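Local coordinates for protein class D beta-lactamase (Fusobacterium nucleatum subsp. polymorphum, PDB 4IED) that probably hydrolyses beta-lactam antibiotics to substituted beta-amino acids, as a class D serine enzyme of the penicillin-binding transpeptidase family, at residues N98-Y101 with A102-S106; S153-E156 with Q157-L161. All coordinates share one frame; numbering follows the deposited sequence.

Contact 1 of 2, residues N98-Y101 with A102-S106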
loop_
_atom_site.group_PDB
_atom_site.type_symbol
_atom_site.label_atom_id
_atom_site.label_comp_id
_atom_site.label_asym_id
_atom_site.label_seq_id
_atom_site.Cartn_x
_atom_site.Cartn_y
_atom_site.Cartn_z
ATOM N N ASN A 98 -11.007 -12.709 8.873
ATOM C CA ASN A 98 -9.648 -12.600 9.325
ATOM C C ASN A 98 -8.895 -11.485 8.582
ATOM O O ASN A 98 -9.440 -10.935 7.648
ATOM C CB ASN A 98 -8.894 -13.961 9.306
ATOM C CG ASN A 98 -8.860 -14.573 7.908
ATOM O OD1 ASN A 98 -8.825 -13.933 6.886
ATOM N ND2 ASN A 98 -8.926 -15.883 7.890
ATOM N N LEU A 99 -7.662 -11.194 8.941
ATOM C CA LEU A 99 -6.969 -10.063 8.295
ATOM C C LEU A 99 -6.595 -10.310 6.877
ATOM O O LEU A 99 -6.520 -9.492 6.045
ATOM C CB LEU A 99 -5.786 -9.554 9.138
ATOM C CG LEU A 99 -6.081 -8.895 10.505
ATOM C CD1 LEU A 99 -4.773 -8.444 11.136
ATOM C CD2 LEU A 99 -7.002 -7.734 10.387
ATOM N N ARG A 100 -6.289 -11.600 6.569
ATOM C CA ARG A 100 -6.046 -11.982 5.196
ATOM C C ARG A 100 -7.158 -11.597 4.260
ATOM O O ARG A 100 -6.916 -10.949 3.241
ATOM C CB ARG A 100 -5.785 -13.491 5.110
ATOM C CG ARG A 100 -5.584 -13.989 3.710
ATOM C CD ARG A 100 -5.521 -15.545 3.621
ATOM N NE ARG A 100 -4.394 -16.124 4.386
ATOM C CZ ARG A 100 -3.114 -16.109 4.040
ATOM N NH1 ARG A 100 -2.725 -15.579 2.853
ATOM N NH2 ARG A 100 -2.277 -16.603 4.961
ATOM N N TYR A 101 -8.400 -11.934 4.623
ATOM C CA TYR A 101 -9.531 -11.544 3.810
ATOM C C TYR A 101 -9.706 -10.071 3.853
ATOM O O TYR A 101 -9.973 -9.418 2.810
ATOM C CB TYR A 101 -10.761 -12.227 4.374
ATOM C CG TYR A 101 -12.015 -11.828 3.589
ATOM C CD1 TYR A 101 -12.343 -12.418 2.412
ATOM C CD2 TYR A 101 -12.868 -10.871 4.097
ATOM C CE1 TYR A 101 -13.460 -12.016 1.661
ATOM C CE2 TYR A 101 -14.002 -10.462 3.359
ATOM C CZ TYR A 101 -14.255 -11.047 2.171
ATOM O OH TYR A 101 -15.347 -10.757 1.381
ATOM N N ALA A 102 -9.565 -9.512 5.040
ATOM C CA ALA A 102 -9.831 -8.068 5.207
ATOM C C ALA A 102 -8.931 -7.203 4.296
ATOM O O ALA A 102 -9.363 -6.233 3.648
ATOM C CB ALA A 102 -9.685 -7.656 6.602
ATOM N N ILE A 103 -7.659 -7.553 4.165
ATOM C CA ILE A 103 -6.766 -6.745 3.310
ATOM C C ILE A 103 -7.111 -6.911 1.834
ATOM O O ILE A 103 -7.064 -5.941 1.071
ATOM C CB ILE A 103 -5.278 -6.938 3.627
ATOM C CG1 ILE A 103 -4.423 -5.823 3.021
ATOM C CG2 ILE A 103 -4.792 -8.322 3.060
ATOM C CD1 ILE A 103 -2.966 -5.795 3.496
ATOM N N LYS A 104 -7.525 -8.130 1.435
ATOM C CA LYS A 104 -7.760 -8.408 0.082
ATOM C C LYS A 104 -8.957 -7.625 -0.476
ATOM O O LYS A 104 -8.977 -7.213 -1.649
ATOM C CB LYS A 104 -8.036 -9.905 -0.093
ATOM C CG LYS A 104 -6.765 -10.735 -0.027
ATOM C CD LYS A 104 -7.101 -12.219 0.050
ATOM C CE LYS A 104 -5.890 -13.145 0.105
ATOM N NZ LYS A 104 -5.208 -13.295 -1.194
ATOM N N VAL A 105 -9.952 -7.430 0.395
ATOM C CA VAL A 105 -11.139 -6.694 0.019
ATOM C C VAL A 105 -11.140 -5.216 0.471
ATOM O O VAL A 105 -12.047 -4.455 0.176
ATOM C CB VAL A 105 -12.464 -7.328 0.504
ATOM C CG1 VAL A 105 -12.436 -8.836 0.073
ATOM C CG2 VAL A 105 -12.667 -7.255 1.989
ATOM N N SER A 106 -10.100 -4.870 1.199
ATOM C CA SER A 106 -9.925 -3.505 1.789
ATOM C C SER A 106 -11.052 -3.181 2.764
ATOM O O SER A 106 -11.739 -2.127 2.712
ATOM C CB SER A 106 -9.842 -2.468 0.664
ATOM O OG SER A 106 -9.031 -1.358 1.139
HETATM O O HOH W 1 -2.823 -14.684 -0.194
#
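Ile-103 N bonds Leu-99 O at 2.9 Å, one turn of the short helix 99-105, which is capped at both ends. At its start Asn-98 is the N-cap: OD1 takes the N-H of Tyr-101 at 3.0 Å, met nearly along the C=O axis, while Asn-98 O receives Ala-102 N. At its end Ser-106, with positive phi, is the C-prime residue of a Schellman motif. This serine opens the Ser-X-Val motif of class D beta-lactamases, and its OG bonds Ser-57 and Lys-196, so the helix leads directly into the active-site region.

Two side-chain pairs run along the helix. Arg-100 and Lys-104 lie side by side and point the same way, CG of the arginine 3.7 Å from CE of the lysine. Their charged ends join through a water that accepts from Lys-104 NZ at 2.9 Å and more weakly from Arg-100 NH1, at the guanidinium edge. Salt bridges from the arginine to Asp-77 and Asp-181 probably offset the proximity of like charges.

Tyr-101 is tied through OH to Ser-92 O. Its ring, swung by a chi1 of 178° to the carbonyl side and away from its own N, reaches along the helix toward Val-105, whose CG1 makes a CH-pi contact over one face, 3.9 Å from the ring centroid and displaced toward the rim, closest to CZ at 3.5 Å.

Contact 2 of 2, residues S153-E156 with Q157-L161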
loop_
_atom_site.group_PDB
_atom_site.type_symbol
_atom_site.label_atom_id
_atom_site.label_comp_id
_atom_site.label_asym_id
_atom_site.label_seq_id
_atom_site.Cartn_x
_atom_site.Cartn_y
_atom_site.Cartn_z
ATOM N N SER A 153 5.138 9.737 1.140
ATOM C CA SER A 153 5.400 9.915 -0.268
ATOM C C SER A 153 5.585 8.615 -1.020
ATOM O O SER A 153 5.801 7.592 -0.419
ATOM C CB SER A 153 6.605 10.839 -0.480
ATOM O OG SER A 153 7.799 10.108 -0.131
ATOM N N ALA A 154 5.488 8.688 -2.353
ATOM C CA ALA A 154 5.722 7.488 -3.180
ATOM C C ALA A 154 7.138 6.973 -2.887
ATOM O O ALA A 154 7.328 5.791 -2.796
ATOM C CB ALA A 154 5.485 7.794 -4.689
ATOM N N MET A 155 8.109 7.878 -2.789
ATOM C CA MET A 155 9.509 7.462 -2.563
ATOM C C MET A 155 9.606 6.753 -1.195
ATOM O O MET A 155 10.307 5.726 -1.071
ATOM C CB MET A 155 10.477 8.669 -2.573
ATOM C CG MET A 155 11.902 8.284 -2.746
ATOM S SD MET A 155 12.274 7.776 -4.420
ATOM C CE MET A 155 12.162 9.186 -5.338
ATOM N N GLU A 156 8.949 7.234 -0.165
ATOM C CA GLU A 156 8.966 6.664 1.136
ATOM C C GLU A 156 8.316 5.316 1.103
ATOM O O GLU A 156 8.807 4.390 1.791
ATOM C CB GLU A 156 8.237 7.662 2.105
ATOM C CG GLU A 156 9.126 8.802 2.561
ATOM C CD GLU A 156 8.409 9.859 3.300
ATOM O OE1 GLU A 156 7.187 10.036 3.296
ATOM O OE2 GLU A 156 9.214 10.673 3.921
ATOM N N GLN A 157 7.196 5.162 0.414
ATOM C CA GLN A 157 6.512 3.850 0.312
ATOM C C GLN A 157 7.496 2.849 -0.319
ATOM O O GLN A 157 7.627 1.705 0.180
ATOM C CB GLN A 157 5.285 3.928 -0.533
ATOM C CG GLN A 157 4.156 4.793 0.038
ATOM C CD GLN A 157 2.944 4.045 0.476
ATOM O OE1 GLN A 157 1.741 4.599 0.364
ATOM N NE2 GLN A 157 3.085 2.890 0.962
ATOM N N VAL A 158 8.158 3.190 -1.406
ATOM C CA VAL A 158 9.084 2.292 -2.104
ATOM C C VAL A 158 10.185 1.852 -1.171
ATOM O O VAL A 158 10.581 0.683 -1.183
ATOM C CB VAL A 158 9.588 2.981 -3.387
ATOM C CG1 VAL A 158 10.765 2.159 -3.969
ATOM C CG2 VAL A 158 8.474 3.079 -4.394
ATOM N N LYS A 159 10.741 2.779 -0.386
ATOM C CA LYS A 159 11.819 2.400 0.547
ATOM C C LYS A 159 11.350 1.357 1.538
ATOM O O LYS A 159 12.024 0.335 1.784
ATOM C CB LYS A 159 12.408 3.644 1.211
ATOM C CG LYS A 159 13.211 4.552 0.279
ATOM C CD LYS A 159 13.951 5.721 0.894
ATOM C CE LYS A 159 14.574 6.651 -0.197
ATOM N NZ LYS A 159 15.052 8.002 0.340
ATOM N N LEU A 160 10.148 1.537 2.084
ATOM C CA LEU A 160 9.595 0.604 3.017
ATOM C C LEU A 160 9.324 -0.762 2.393
ATOM O O LEU A 160 9.558 -1.839 2.987
ATOM C CB LEU A 160 8.324 1.081 3.668
ATOM C CG LEU A 160 8.419 2.089 4.771
ATOM C CD1 LEU A 160 7.040 2.714 5.015
ATOM C CD2 LEU A 160 9.004 1.496 6.007
ATOM N N LEU A 161 8.829 -0.749 1.168
ATOM C CA LEU A 161 8.408 -1.986 0.487
ATOM C C LEU A 161 9.651 -2.769 0.063
ATOM O O LEU A 161 9.635 -3.984 0.109
ATOM C CB LEU A 161 7.525 -1.641 -0.702
ATOM C CG LEU A 161 6.160 -1.182 -0.260
ATOM C CD1 LEU A 161 5.443 -0.450 -1.408
ATOM C CD2 LEU A 161 5.210 -2.272 0.300
#
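Four successive backbone hydrogen bonds, running from Gln-157 N, Val-158 N, Lys-159 N and Leu-160 N to the O atoms of Ser-153, Ala-154, Met-155 and Glu-156, span 2.9 to 3.2 Å and wind the first turns of helix 154-165. Side chains of 157-161 rest against the same carbonyls. Gln-157 CG sits 3.3 Å from Ser-153 O, and Val-158 CG2 lies equally near Ala-154 O. Lys-159 CG comes to 3.4 Å from Met-155 O; beyond it the lysine runs out extended, and the lysine and methionine side chains cross at a slant, Lys-159 CE 4.0 Å from Met-155 CG.

The start of the helix is a capping box. Ser-153 OG accepts from Glu-156 N at 3.1 Å, and in return the glutamate takes Ser-153 N on its OE1 at 3.0 Å. Because CG of Glu-156 stands beside its own backbone N (chi1 -81°) and the chain then extends, the carboxylate doubles back to the N-cap residue. The serine N-H arrives on the anti side of OE1, 29° out of the carboxylate plane. The other oxygen, OE2, forms a salt bridge with Arg-52, so both ends of the carboxylate are held.

Ala-154 and Val-158 pack on strands 29-35 and 221-229 of the antiparallel sheet, while Gln-157 and Leu-161 meet strand 208-216. Gln-157 OE1 is hydrogen-bonded to Ser-58 OG, neighbour of Ser-57 in the Ser-X-X-Lys motif of the family.

How the contacts relate
Both contacts begin a helix behind a side-chain N-cap, but contact 1 spans its whole short helix while contact 2 holds only the first turns of a longer one. Contact 2 is largely buried, its helix packed on the central sheet with mostly aliphatic side chains facing the strands. Contact 1 is only partly buried and lies on the other side of the chain's centre, its helix packed against helices 108-130 and 173-182. The chemistry differs accordingly: in contact 1 a single asparagine cap is joined by a water-bridged cationic pair and a CH-pi contact, whereas contact 2 uses a reciprocal serine-glutamate box. Their centres are about 22 Å apart, and they do not touch.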